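Local coordinates for Myo-inositol-1-phosphate synthase-related protein (Thermotoga maritima MSB8, PDB 3CIN), which belongs to the myo-inositol-1-phosphate synthase family, binds nicotinamide-adenine-dinucleotide and a magnesium ion, and has a Rossmann-type nucleotide-binding domain joined to a second, smaller beta sheet, at residues I199-A204 with M363-P368; P227-V232 with I306-V311; V277-G282 with E371-R376. All coordinates share one frame; numbering follows the deposited sequence. Where two conformers were deposited one is given.

Contact 1 of 3, residues I199-A204 with M363-P368. With MG (magnesium ion), chain E.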
ATOM      1  N   ILE A 199     -35.051   4.279  -1.670  1.00 29.95           N
ATOM      2  CA  ILE A 199     -36.307   3.707  -2.120  1.00 29.66           C
ATOM      3  C   ILE A 199     -36.677   2.563  -1.140  1.00 26.46           C
ATOM      4  O   ILE A 199     -37.661   2.628  -0.348  1.00 28.09           O
ATOM      5  CB  ILE A 199     -36.236   3.269  -3.580  1.00 29.34           C
ATOM      6  CG1 ILE A 199     -35.954   4.466  -4.500  1.00 32.39           C
ATOM      7  CG2 ILE A 199     -37.563   2.562  -3.957  1.00 30.42           C
ATOM      8  CD1 ILE A 199     -37.051   5.543  -4.531  1.00 32.10           C
ATOM      9  N   ALA A 200     -35.819   1.532  -1.080  1.00 29.11           N
ATOM     10  CA  ALA A 200     -35.958   0.499  -0.042  1.00 28.12           C
ATOM     11  C   ALA A 200     -35.910   1.045   1.394  1.00 28.24           C
ATOM     12  O   ALA A 200     -36.575   0.555   2.289  1.00 28.04           O
ATOM     13  CB  ALA A 200     -34.962  -0.650  -0.242  1.00 27.17           C
ATOM     14  N   ASN A 201     -35.142   2.131   1.584  1.00 28.11           N
ATOM     15  CA  ASN A 201     -34.981   2.785   2.883  1.00 28.82           C
ATOM     16  C   ASN A 201     -35.888   3.984   3.133  1.00 30.90           C
ATOM     17  O   ASN A 201     -35.754   4.695   4.120  1.00 31.27           O
ATOM     18  CB  ASN A 201     -33.503   3.198   3.051  1.00 28.76           C
ATOM     19  CG  ASN A 201     -32.644   2.027   3.279  1.00 29.82           C
ATOM     20  OD1 ASN A 201     -32.579   1.492   4.402  1.00 31.92           O
ATOM     21  ND2 ASN A 201     -31.966   1.586   2.228  1.00 32.28           N
ATOM     22  N   ASP A 202     -36.877   4.178   2.264  1.00 29.57           N
ATOM     23  CA  ASP A 202     -37.879   5.242   2.453  1.00 27.90           C
ATOM     24  C   ASP A 202     -39.198   4.546   2.702  1.00 29.43           C
ATOM     25  O   ASP A 202     -39.730   3.915   1.834  1.00 29.85           O
ATOM     26  CB  ASP A 202     -37.973   6.128   1.225  1.00 26.26           C
ATOM     27  CG  ASP A 202     -38.929   7.387   1.411  1.00 27.61           C
ATOM     28  OD1 ASP A 202     -39.760   7.408   2.362  1.00 29.66           O
ATOM     29  OD2 ASP A 202     -38.831   8.324   0.552  1.00 31.30           O
ATOM     30  N   PRO A 203     -39.662   4.579   3.944  1.00 27.35           N
ATOM     31  CA  PRO A 203     -40.917   3.913   4.239  1.00 29.89           C
ATOM     32  C   PRO A 203     -42.090   4.326   3.356  1.00 31.55           C
ATOM     33  O   PRO A 203     -43.033   3.534   3.153  1.00 31.39           O
ATOM     34  CB  PRO A 203     -41.172   4.297   5.682  1.00 31.48           C
ATOM     35  CG  PRO A 203     -39.814   4.460   6.246  1.00 30.98           C
ATOM     36  CD  PRO A 203     -39.031   5.125   5.154  1.00 32.98           C
ATOM     37  N   ALA A 204     -42.051   5.531   2.775  1.00 32.38           N
ATOM     38  CA  ALA A 204     -43.119   5.932   1.849  1.00 32.15           C
ATOM     39  C   ALA A 204     -43.192   4.979   0.674  1.00 29.21           C
ATOM     40  O   ALA A 204     -44.289   4.590   0.244  1.00 31.85           O
ATOM     41  CB  ALA A 204     -42.891   7.309   1.353  1.00 34.32           C
ATOM     42  N   MET A 363     -26.460  -4.910  -1.249  1.00 29.47           N
ATOM     43  CA  MET A 363     -26.634  -3.468  -1.161  1.00 33.25           C
ATOM     44  C   MET A 363     -25.826  -2.953  -0.021  1.00 34.95           C
ATOM     45  O   MET A 363     -25.750  -3.587   1.046  1.00 32.25           O
ATOM     46  CB  MET A 363     -28.095  -3.117  -0.915  1.00 30.20           C
ATOM     47  CG  MET A 363     -29.060  -3.574  -1.950  1.00 30.01           C
ATOM     48  SD  MET A 363     -28.880  -2.656  -3.473  1.00 32.63           S
ATOM     49  CE  MET A 363     -29.932  -3.522  -4.659  1.00 31.55           C
ATOM     50  N   LYS A 364     -25.222  -1.779  -0.230  1.00 35.18           N
ATOM     51  CA  LYS A 364     -24.533  -1.202   0.887  1.00 40.14           C
ATOM     52  C   LYS A 364     -25.354  -0.361   1.815  1.00 36.17           C
ATOM     53  O   LYS A 364     -24.884  -0.095   2.886  1.00 35.37           O
ATOM     54  CB  LYS A 364     -23.226  -0.548   0.542  1.00 43.30           C
ATOM     55  CG  LYS A 364     -23.208   0.413  -0.561  1.00 43.09           C
ATOM     56  CD  LYS A 364     -21.802   0.969  -0.669  0.65 49.63           C
ATOM     57  CE  LYS A 364     -21.679   2.054  -1.681  0.65 48.46           C
ATOM     58  NZ  LYS A 364     -21.425   1.507  -3.041  0.65 51.41           N
ATOM     59  N   ASN A 365     -26.602  -0.022   1.467  1.00 35.57           N
ATOM     60  CA  ASN A 365     -27.547   0.510   2.437  1.00 35.58           C
ATOM     61  C   ASN A 365     -28.774  -0.335   2.385  1.00 33.83           C
ATOM     62  O   ASN A 365     -29.727   0.045   1.718  1.00 32.40           O
ATOM     63  CB  ASN A 365     -27.867   1.956   2.057  1.00 38.23           C
ATOM     64  CG  ASN A 365     -28.807   2.642   3.002  1.00 36.50           C
ATOM     65  OD1 ASN A 365     -29.162   2.142   4.075  1.00 39.12           O
ATOM     66  ND2 ASN A 365     -29.284   3.832   2.563  1.00 37.54           N
ATOM     67  N   PRO A 366     -28.749  -1.527   3.008  1.00 31.17           N
ATOM     68  CA  PRO A 366     -29.848  -2.438   2.833  1.00 28.78           C
ATOM     69  C   PRO A 366     -31.164  -1.984   3.438  1.00 30.59           C
ATOM     70  O   PRO A 366     -31.237  -1.673   4.611  1.00 31.70           O
ATOM     71  CB  PRO A 366     -29.358  -3.712   3.530  1.00 29.60           C
ATOM     72  CG  PRO A 366     -28.423  -3.230   4.567  1.00 29.49           C
ATOM     73  CD  PRO A 366     -27.701  -2.103   3.876  1.00 31.42           C
ATOM     74  N   GLY A 367     -32.232  -2.023   2.657  1.00 28.62           N
ATOM     75  CA  GLY A 367     -33.513  -1.673   3.160  1.00 29.59           C
ATOM     76  C   GLY A 367     -34.114  -2.797   3.979  1.00 29.04           C
ATOM     77  O   GLY A 367     -33.699  -3.968   3.808  1.00 29.00           O
ATOM     78  N   PRO A 368     -35.121  -2.491   4.807  1.00 30.62           N
ATOM     79  CA  PRO A 368     -35.818  -1.196   5.025  1.00 29.45           C
ATOM     80  C   PRO A 368     -35.079  -0.320   6.010  1.00 29.57           C
ATOM     81  O   PRO A 368     -33.995  -0.691   6.466  1.00 28.76           O
ATOM     82  CB  PRO A 368     -37.156  -1.623   5.572  1.00 32.10           C
ATOM     83  CG  PRO A 368     -36.788  -2.867   6.468  1.00 31.84           C
ATOM     84  CD  PRO A 368     -35.760  -3.574   5.599  1.00 30.69           C
TER
HETATM   85 MG    MG E 386     -31.620   0.026   6.195  1.00 28.37          MG
HETATM   86  O   HOH W   1     -29.304   0.463   5.822  1.00 38.15           O
HETATM   87  O   HOH W   2     -31.331   1.884   7.565  1.00 33.58           O

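Contact 2 of 3, residues P227-V232 with I306-V311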
ATOM      1  N   PRO A 227     -17.457  -1.975   0.918  1.00 33.47           N
ATOM      2  CA  PRO A 227     -17.542  -3.375   1.349  1.00 36.06           C
ATOM      3  C   PRO A 227     -16.217  -3.992   1.843  1.00 33.55           C
ATOM      4  O   PRO A 227     -16.228  -4.869   2.735  1.00 36.14           O
ATOM      5  CB  PRO A 227     -18.070  -4.078   0.099  1.00 38.93           C
ATOM      6  CG  PRO A 227     -18.875  -3.020  -0.544  1.00 37.16           C
ATOM      7  CD  PRO A 227     -17.951  -1.824  -0.459  1.00 36.01           C
ATOM      8  N   PHE A 228     -15.094  -3.561   1.291  1.00 34.67           N
ATOM      9  CA  PHE A 228     -13.794  -4.003   1.778  1.00 34.98           C
ATOM     10  C   PHE A 228     -13.545  -3.443   3.174  1.00 34.34           C
ATOM     11  O   PHE A 228     -13.138  -4.198   4.080  1.00 34.98           O
ATOM     12  CB  PHE A 228     -12.663  -3.571   0.835  1.00 36.58           C
ATOM     13  CG  PHE A 228     -12.584  -4.413  -0.396  1.00 40.60           C
ATOM     14  CD1 PHE A 228     -12.137  -5.727  -0.305  1.00 48.36           C
ATOM     15  CD2 PHE A 228     -12.983  -3.909  -1.624  1.00 50.71           C
ATOM     16  CE1 PHE A 228     -12.073  -6.531  -1.450  1.00 53.34           C
ATOM     17  CE2 PHE A 228     -12.935  -4.701  -2.782  1.00 47.98           C
ATOM     18  CZ  PHE A 228     -12.479  -6.015  -2.688  1.00 49.24           C
ATOM     19  N   THR A 229     -13.827  -2.159   3.389  1.00 33.40           N
ATOM     20  CA  THR A 229     -13.703  -1.574   4.758  1.00 32.44           C
ATOM     21  C   THR A 229     -14.566  -2.343   5.768  1.00 31.84           C
ATOM     22  O   THR A 229     -14.102  -2.715   6.854  1.00 33.40           O
ATOM     23  CB  THR A 229     -14.129  -0.131   4.723  1.00 33.79           C
ATOM     24  OG1 THR A 229     -13.291   0.548   3.782  1.00 34.12           O
ATOM     25  CG2 THR A 229     -14.128   0.534   6.091  1.00 30.34           C
ATOM     26  N   ALA A 230     -15.781  -2.676   5.349  1.00 31.84           N
ATOM     27  CA  ALA A 230     -16.714  -3.355   6.200  1.00 31.81           C
ATOM     28  C   ALA A 230     -16.210  -4.759   6.572  1.00 31.22           C
ATOM     29  O   ALA A 230     -16.326  -5.179   7.706  1.00 31.61           O
ATOM     30  CB  ALA A 230     -18.118  -3.414   5.569  1.00 34.97           C
ATOM     31  N   ASP A 231     -15.637  -5.461   5.611  1.00 32.13           N
ATOM     32  CA  ASP A 231     -15.038  -6.764   5.849  1.00 32.15           C
ATOM     33  C   ASP A 231     -13.913  -6.691   6.889  1.00 29.12           C
ATOM     34  O   ASP A 231     -13.846  -7.508   7.828  1.00 32.16           O
ATOM     35  CB  ASP A 231     -14.442  -7.279   4.571  1.00 38.24           C
ATOM     36  CG  ASP A 231     -15.428  -7.375   3.425  1.00 52.55           C
ATOM     37  OD1 ASP A 231     -16.658  -7.546   3.643  1.00 61.17           O
ATOM     38  OD2 ASP A 231     -14.936  -7.332   2.264  1.00 59.24           O
ATOM     39  N   VAL A 232     -13.007  -5.727   6.742  1.00 31.04           N
ATOM     40  CA  VAL A 232     -11.969  -5.563   7.743  1.00 31.38           C
ATOM     41  C   VAL A 232     -12.574  -5.243   9.096  1.00 31.25           C
ATOM     42  O   VAL A 232     -12.182  -5.833  10.102  1.00 29.94           O
ATOM     43  CB  VAL A 232     -10.937  -4.499   7.348  1.00 31.22           C
ATOM     44  CG1 VAL A 232      -9.794  -4.327   8.401  1.00 33.71           C
ATOM     45  CG2 VAL A 232     -10.281  -4.838   5.967  1.00 36.47           C
ATOM     46  N   ILE A 306      -7.423   2.574   1.865  1.00 26.66           N
ATOM     47  CA  ILE A 306      -8.138   2.473   3.146  1.00 27.81           C
ATOM     48  C   ILE A 306      -7.053   2.380   4.224  1.00 27.71           C
ATOM     49  O   ILE A 306      -6.095   1.669   4.076  1.00 28.42           O
ATOM     50  CB  ILE A 306      -9.037   1.221   3.196  1.00 27.91           C
ATOM     51  CG1 ILE A 306     -10.207   1.212   2.211  1.00 27.68           C
ATOM     52  CG2 ILE A 306      -9.702   0.986   4.563  1.00 30.98           C
ATOM     53  CD1 ILE A 306     -10.695  -0.177   1.809  1.00 32.79           C
ATOM     54  N   HIS A 307      -7.233   3.111   5.332  1.00 26.91           N
ATOM     55  CA  HIS A 307      -6.334   3.041   6.454  1.00 27.24           C
ATOM     56  C   HIS A 307      -7.139   2.870   7.700  1.00 28.94           C
ATOM     57  O   HIS A 307      -8.065   3.641   7.971  1.00 28.31           O
ATOM     58  CB  HIS A 307      -5.579   4.336   6.592  1.00 26.30           C
ATOM     59  CG  HIS A 307      -4.680   4.404   7.796  1.00 31.44           C
ATOM     60  ND1 HIS A 307      -4.992   5.133   8.925  1.00 36.15           N
ATOM     61  CD2 HIS A 307      -3.488   3.821   8.043  1.00 33.82           C
ATOM     62  CE1 HIS A 307      -4.023   4.988   9.812  1.00 34.46           C
ATOM     63  NE2 HIS A 307      -3.097   4.202   9.300  1.00 31.94           N
ATOM     64  N   ILE A 308      -6.771   1.864   8.494  1.00 27.81           N
ATOM     65  CA  ILE A 308      -7.502   1.580   9.753  1.00 28.34           C
ATOM     66  C   ILE A 308      -6.456   1.352  10.793  1.00 29.00           C
ATOM     67  O   ILE A 308      -5.501   0.638  10.568  1.00 29.78           O
ATOM     68  CB  ILE A 308      -8.457   0.356   9.608  1.00 31.25           C
ATOM     69  CG1 ILE A 308      -9.574   0.691   8.623  1.00 31.63           C
ATOM     70  CG2 ILE A 308      -9.119  -0.009  10.942  1.00 32.87           C
ATOM     71  CD1 ILE A 308     -10.415  -0.539   8.160  1.00 36.58           C
ATOM     72  N   GLU A 309      -6.591   2.031  11.933  1.00 26.83           N
ATOM     73  CA  GLU A 309      -5.742   1.750  13.063  1.00 27.66           C
ATOM     74  C   GLU A 309      -6.557   1.316  14.248  1.00 29.21           C
ATOM     75  O   GLU A 309      -7.681   1.763  14.444  1.00 27.24           O
ATOM     76  CB  GLU A 309      -4.788   2.871  13.414  1.00 34.32           C
ATOM     77  CG  GLU A 309      -5.310   4.140  13.575  1.00 41.80           C
ATOM     78  CD  GLU A 309      -4.213   5.141  13.970  1.00 60.67           C
ATOM     79  OE1 GLU A 309      -2.992   4.802  13.877  1.00 49.46           O
ATOM     80  OE2 GLU A 309      -4.593   6.256  14.392  1.00 50.20           O
ATOM     81  N   TYR A 310      -6.003   0.377  14.993  1.00 27.32           N
ATOM     82  CA  TYR A 310      -6.759  -0.262  16.048  1.00 27.25           C
ATOM     83  C   TYR A 310      -5.885  -0.674  17.196  1.00 27.57           C
ATOM     84  O   TYR A 310      -4.679  -0.814  17.064  1.00 25.37           O
ATOM     85  CB  TYR A 310      -7.539  -1.451  15.495  1.00 27.65           C
ATOM     86  CG  TYR A 310      -6.691  -2.521  14.832  1.00 29.58           C
ATOM     87  CD1 TYR A 310      -6.404  -2.484  13.459  1.00 28.19           C
ATOM     88  CD2 TYR A 310      -6.228  -3.610  15.580  1.00 35.76           C
ATOM     89  CE1 TYR A 310      -5.614  -3.451  12.926  1.00 29.02           C
ATOM     90  CE2 TYR A 310      -5.474  -4.609  15.006  1.00 37.43           C
ATOM     91  CZ  TYR A 310      -5.197  -4.522  13.671  1.00 35.02           C
ATOM     92  OH  TYR A 310      -4.411  -5.511  13.110  1.00 42.41           O
ATOM     93  N   VAL A 311      -6.507  -0.866  18.356  1.00 27.13           N
ATOM     94  CA  VAL A 311      -5.792  -1.259  19.544  1.00 24.64           C
ATOM     95  C   VAL A 311      -5.963  -2.761  19.762  1.00 31.59           C
ATOM     96  O   VAL A 311      -7.071  -3.249  19.744  1.00 28.51           O
ATOM     97  CB  VAL A 311      -6.362  -0.554  20.800  1.00 29.59           C
ATOM     98  CG1 VAL A 311      -5.635  -0.981  22.056  1.00 29.09           C
ATOM     99  CG2 VAL A 311      -6.232   0.965  20.609  1.00 29.00           C
TER

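Contact 3 of 3, residues V277-G282 with E371-R376. With MG (magnesium ion), chain E.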
ATOM      1  N   VAL A 277     -19.701   1.797   9.664  1.00 33.08           N
ATOM      2  CA  VAL A 277     -18.814   1.635  10.817  1.00 31.99           C
ATOM      3  C   VAL A 277     -19.560   1.339  12.105  1.00 31.88           C
ATOM      4  O   VAL A 277     -19.231   0.396  12.825  1.00 32.64           O
ATOM      5  CB  VAL A 277     -17.928   2.852  10.966  1.00 30.81           C
ATOM      6  CG1 VAL A 277     -17.085   2.808  12.233  1.00 31.52           C
ATOM      7  CG2 VAL A 277     -17.099   3.069   9.674  1.00 36.34           C
ATOM      8  N   LYS A 278     -20.587   2.122  12.418  1.00 32.17           N
ATOM      9  CA  LYS A 278     -21.329   1.856  13.619  1.00 29.94           C
ATOM     10  C   LYS A 278     -22.155   0.563  13.460  1.00 30.47           C
ATOM     11  O   LYS A 278     -22.349  -0.158  14.447  1.00 32.33           O
ATOM     12  CB  LYS A 278     -22.283   2.991  13.981  1.00 31.71           C
ATOM     13  CG  LYS A 278     -22.891   2.780  15.339  1.00 37.68           C
ATOM     14  CD  LYS A 278     -23.591   4.025  15.786  1.00 44.28           C
ATOM     15  CE  LYS A 278     -24.007   3.949  17.236  1.00 43.97           C
ATOM     16  NZ  LYS A 278     -24.919   5.103  17.513  1.00 48.89           N
ATOM     17  N   ASP A 279     -22.633   0.293  12.246  1.00 35.29           N
ATOM     18  CA  ASP A 279     -23.458  -0.891  11.989  1.00 33.85           C
ATOM     19  C   ASP A 279     -22.658  -2.140  12.388  1.00 34.67           C
ATOM     20  O   ASP A 279     -23.166  -3.043  13.044  1.00 34.53           O
ATOM     21  CB  ASP A 279     -23.824  -1.022  10.514  1.00 36.06           C
ATOM     22  CG  ASP A 279     -24.947  -0.068  10.065  1.00 42.01           C
ATOM     23  OD1 ASP A 279     -25.471   0.706  10.920  1.00 37.93           O
ATOM     24  OD2 ASP A 279     -25.308  -0.130   8.853  1.00 42.01           O
ATOM     25  N   ILE A 280     -21.407  -2.187  11.956  1.00 34.09           N
ATOM     26  CA  ILE A 280     -20.583  -3.401  12.126  1.00 32.19           C
ATOM     27  C   ILE A 280     -19.934  -3.411  13.499  1.00 34.29           C
ATOM     28  O   ILE A 280     -19.955  -4.429  14.190  1.00 33.40           O
ATOM     29  CB  ILE A 280     -19.505  -3.514  11.024  1.00 31.89           C
ATOM     30  CG1 ILE A 280     -20.128  -3.750   9.632  1.00 29.12           C
ATOM     31  CG2 ILE A 280     -18.470  -4.594  11.400  1.00 32.26           C
ATOM     32  CD1 ILE A 280     -21.100  -4.957   9.548  1.00 37.36           C
ATOM     33  N   LEU A 281     -19.350  -2.286  13.932  1.00 30.08           N
ATOM     34  CA  LEU A 281     -18.656  -2.251  15.206  1.00 31.50           C
ATOM     35  C   LEU A 281     -19.532  -2.089  16.464  1.00 31.47           C
ATOM     36  O   LEU A 281     -19.150  -2.516  17.561  1.00 31.64           O
ATOM     37  CB  LEU A 281     -17.628  -1.117  15.223  1.00 31.35           C
ATOM     38  CG  LEU A 281     -16.499  -1.160  14.214  1.00 28.89           C
ATOM     39  CD1 LEU A 281     -15.623   0.093  14.378  1.00 27.13           C
ATOM     40  CD2 LEU A 281     -15.680  -2.419  14.399  1.00 31.40           C
ATOM     41  N   GLY A 282     -20.650  -1.409  16.290  1.00 32.57           N
ATOM     42  CA  GLY A 282     -21.521  -1.054  17.407  1.00 35.91           C
ATOM     43  C   GLY A 282     -21.194   0.262  18.097  1.00 35.52           C
ATOM     44  O   GLY A 282     -21.886   0.663  19.019  1.00 35.04           O
ATOM     45  N   GLU A 371     -33.586  -1.685   9.240  1.00 30.78           N
ATOM     46  CA  GLU A 371     -32.566  -2.716   9.244  1.00 30.69           C
ATOM     47  C   GLU A 371     -31.262  -2.076   8.871  1.00 33.61           C
ATOM     48  O   GLU A 371     -31.218  -1.042   8.163  1.00 34.85           O
ATOM     49  CB  GLU A 371     -32.909  -3.830   8.243  1.00 30.95           C
ATOM     50  CG  GLU A 371     -34.000  -4.767   8.696  1.00 29.82           C
ATOM     51  CD  GLU A 371     -33.516  -5.703   9.777  1.00 45.08           C
ATOM     52  OE1 GLU A 371     -32.375  -5.527  10.280  1.00 50.02           O
ATOM     53  OE2 GLU A 371     -34.252  -6.652  10.077  1.00 55.67           O
ATOM     54  N   LYS A 372     -30.176  -2.723   9.288  1.00 33.82           N
ATOM     55  CA  LYS A 372     -28.846  -2.186   9.107  1.00 34.50           C
ATOM     56  C   LYS A 372     -27.897  -3.214   8.481  1.00 35.26           C
ATOM     57  O   LYS A 372     -28.258  -4.388   8.294  1.00 35.17           O
ATOM     58  CB  LYS A 372     -28.268  -1.680  10.411  1.00 31.45           C
ATOM     59  CG  LYS A 372     -28.031  -2.724  11.423  1.00 33.63           C
ATOM     60  CD  LYS A 372     -27.238  -2.195  12.622  1.00 43.19           C
ATOM     61  CE  LYS A 372     -26.642  -3.332  13.386  1.00 55.38           C
ATOM     62  NZ  LYS A 372     -27.603  -4.482  13.450  1.00 60.44           N
ATOM     63  N   ASN A 373     -26.703  -2.756   8.124  1.00 32.93           N
ATOM     64  CA  ASN A 373     -25.698  -3.649   7.592  1.00 32.26           C
ATOM     65  C   ASN A 373     -25.271  -4.679   8.675  1.00 33.12           C
ATOM     66  O   ASN A 373     -25.165  -4.347   9.845  1.00 33.25           O
ATOM     67  CB  ASN A 373     -24.485  -2.876   7.154  1.00 32.28           C
ATOM     68  CG  ASN A 373     -24.662  -2.223   5.819  1.00 35.44           C
ATOM     69  OD1 ASN A 373     -24.681  -2.892   4.762  1.00 40.78           O
ATOM     70  ND2 ASN A 373     -24.771  -0.952   5.845  1.00 38.43           N
ATOM     71  N   ILE A 374     -24.968  -5.891   8.205  1.00 31.78           N
ATOM     72  CA  ILE A 374     -24.380  -6.987   9.001  1.00 30.94           C
ATOM     73  C   ILE A 374     -23.114  -7.445   8.243  1.00 32.81           C
ATOM     74  O   ILE A 374     -22.970  -7.136   7.069  1.00 32.05           O
ATOM     75  CB  ILE A 374     -25.357  -8.154   9.217  1.00 33.52           C
ATOM     76  CG1 ILE A 374     -25.908  -8.687   7.887  1.00 33.22           C
ATOM     77  CG2 ILE A 374     -26.496  -7.697  10.135  1.00 33.04           C
ATOM     78  CD1 ILE A 374     -26.711  -9.953   8.034  1.00 39.71           C
ATOM     79  N   PRO A 375     -22.204  -8.188   8.917  1.00 28.99           N
ATOM     80  CA  PRO A 375     -21.114  -8.783   8.152  1.00 30.44           C
ATOM     81  C   PRO A 375     -21.606  -9.532   6.913  1.00 30.07           C
ATOM     82  O   PRO A 375     -22.525 -10.306   6.983  1.00 28.78           O
ATOM     83  CB  PRO A 375     -20.470  -9.737   9.146  1.00 28.56           C
ATOM     84  CG  PRO A 375     -20.657  -9.007  10.416  1.00 31.62           C
ATOM     85  CD  PRO A 375     -22.074  -8.531  10.333  1.00 31.51           C
ATOM     86  N   ARG A 376     -20.962  -9.269   5.788  1.00 33.19           N
ATOM     87  CA  ARG A 376     -21.483  -9.748   4.524  1.00 34.52           C
ATOM     88  C   ARG A 376     -21.406 -11.267   4.317  1.00 32.73           C
ATOM     89  O   ARG A 376     -22.201 -11.812   3.554  1.00 33.27           O
ATOM     90  CB  ARG A 376     -20.835  -9.001   3.361  1.00 35.65           C
ATOM     91  CG  ARG A 376     -21.853  -8.548   2.339  1.00 46.16           C
ATOM     92  CD  ARG A 376     -21.349  -7.334   1.447  1.00 46.68           C
ATOM     93  NE  ARG A 376     -21.507  -6.020   2.055  1.00 47.70           N
ATOM     94  CZ  ARG A 376     -22.646  -5.339   2.091  1.00 53.62           C
ATOM     95  NH1 ARG A 376     -23.728  -5.844   1.544  1.00 43.10           N
ATOM     96  NH2 ARG A 376     -22.699  -4.151   2.678  1.00 57.42           N
TER
HETATM   97 MG    MG E 386     -31.620   0.026   6.195  1.00 28.37          MG
HETATM   98  O   HOH W   3     -24.281  -5.446  12.158  1.00 34.49           O
HETATM   99  O   HOH W   1     -29.304   0.463   5.822  1.00 38.15           O
HETATM  100  O   HOH W   2     -31.331   1.884   7.565  1.00 33.58           O

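Contact 1 of 3, residues I199-A204 with M363-P368
The side-chain amides of Asn-201 and Asn-365 lie stacked, their planes 15° apart, one face of each turned to the other. At the edge of the Asn-201 amide the two polar atoms have different work. ND2 donates to the backbone carbonyl of Asn-365, with Asn-201 ND2 2.8 Å from Asn-365 O; the acceptor sits in the amide plane of Asn-201, whereas the donor stands above the carbonyl plane of Asn-365. The same nitrogen also bonds to Asp-219. OD1 is spent on the metal, with Asn-201 OD1 2.5 Å from magnesium. A chi1 of -72° sets CG beside the backbone N, and from there OD1 reaches the ion and ND2 reaches Asn-365 O. The carbonyl atoms Pro-366 O and Pro-368 O bind magnesium at 2.4 and 2.5 Å, joined by Glu-371 O and two waters. Next to the site the two backbones also touch: Ala-200 CB packs on Gly-367 CA at 3.8 Å, and Pro-368 CA, following a cis peptide bond, makes a nearly straight C-H...O contact to Ala-200 O at 3.3 Å. The result is a six-ligand magnesium site built on loops, from three main-chain carbonyls, one asparagine oxygen and two waters.

Contact 2 of 3, residues P227-V232 with I306-V311
Helix 225-238 packs on one face of the four-stranded mixed sheet, and this contact is where its 227-232 turns meet strand 301-311. Ile-306 and Ile-308, alternate residues of the strand, both point toward the helix and make the contact chiefly with their CD1 methyls. Ile-306 CD1 lies 4.0 Å from Phe-228 CB; the phenyl ring of Phe-228 itself leads away, to meet His-235 of the second subunit. The Thr-229 hydroxyl lies beside its own backbone N (chi1 -59°), with Thr-229 OG1 3.3 Å from Ile-306 CD1; its stronger polar partner is Gln-248 of the adjacent strand 242-252, with a weak bond to Ala-225 O besides. One turn on from Phe-228, Val-232 CG1 touches Ile-308 CD1 at 3.8 Å, the two side chains lying alongside and pointing opposite ways.

The helix forms a layer packed on the sheet, its segment running nearly parallel to this strand, 19° apart with the axes 9.9 Å from each other. Between them the contact is apolar apart from the threonine hydroxyl. On the other face of the sheet, His-307 stacks on Phe-303 and Glu-309 forms a salt bridge with Arg-325, both partners belonging to the third subunit.

Contact 3 of 3, residues V277-G282 with E371-R376
Asp-279 reaches from its helix to Asn-373, and the tight part of the contact turns on a single carboxylate oxygen. Asp-279 OD2 accepts twice from Asn-373: from ND2 at 3.2 Å, arriving nearly along the C-O axis and in the asparagine's amide plane, and from the backbone N at 3.1 Å, which comes from above the carboxylate plane. Ser-275 OG also bonds to OD2, which therefore has three partners. With CG beside the backbone N (chi1 -79°), Asn-373 can offer side-chain and main-chain N-H to one oxygen; its ND2 has a further acceptor in Lys-364 O, and its OD1 takes a weak bond from Arg-376 NH2. Water 3 bridges the backbones by donating to Asp-279 O and Asn-373 O. Ile-280 makes the apolar half: its CD1 presses on the peptide between Ile-374 and Pro-375, 3.5 Å from Ile-374 C, and on Pro-375 CD at 3.8 Å.

The outer side is looser. Exposed Lys-372 lies alongside Asp-279 without pairing with it, its CE 3.5 Å from Asp-279 O while Lys-372 NZ stays 6.2 Å from Asp-279 OD1. At the start of the segment, Glu-371 O binds magnesium. The loop leading into helix 376-386 runs along helix 276-281; Ile-280 also packs on Leu-233 and Ser-234 of helix 225-238, and Trp-393 of the second subunit packs on Pro-375.

From the N terminus, the chain first passes through most of the seven-stranded parallel sheet, then reaches 199-204, which opens the loop closed by contact 1 at 363-368. Contact 2 nests wholly inside that loop, joining helix 225-238 to the mixed sheet. Contact 3 crosses both: 277-282 lies between the two segments of contact 2, and its partner 371-376 follows just after contact 1 has closed. Contacts 1 and 3 touch and share the magnesium ion, so the loop between helices 356-362 and 376-386 ties the nucleotide-binding part to helix 276-281. Contacts 2 and 3, with centres about 13 Å apart, both border the second subunit.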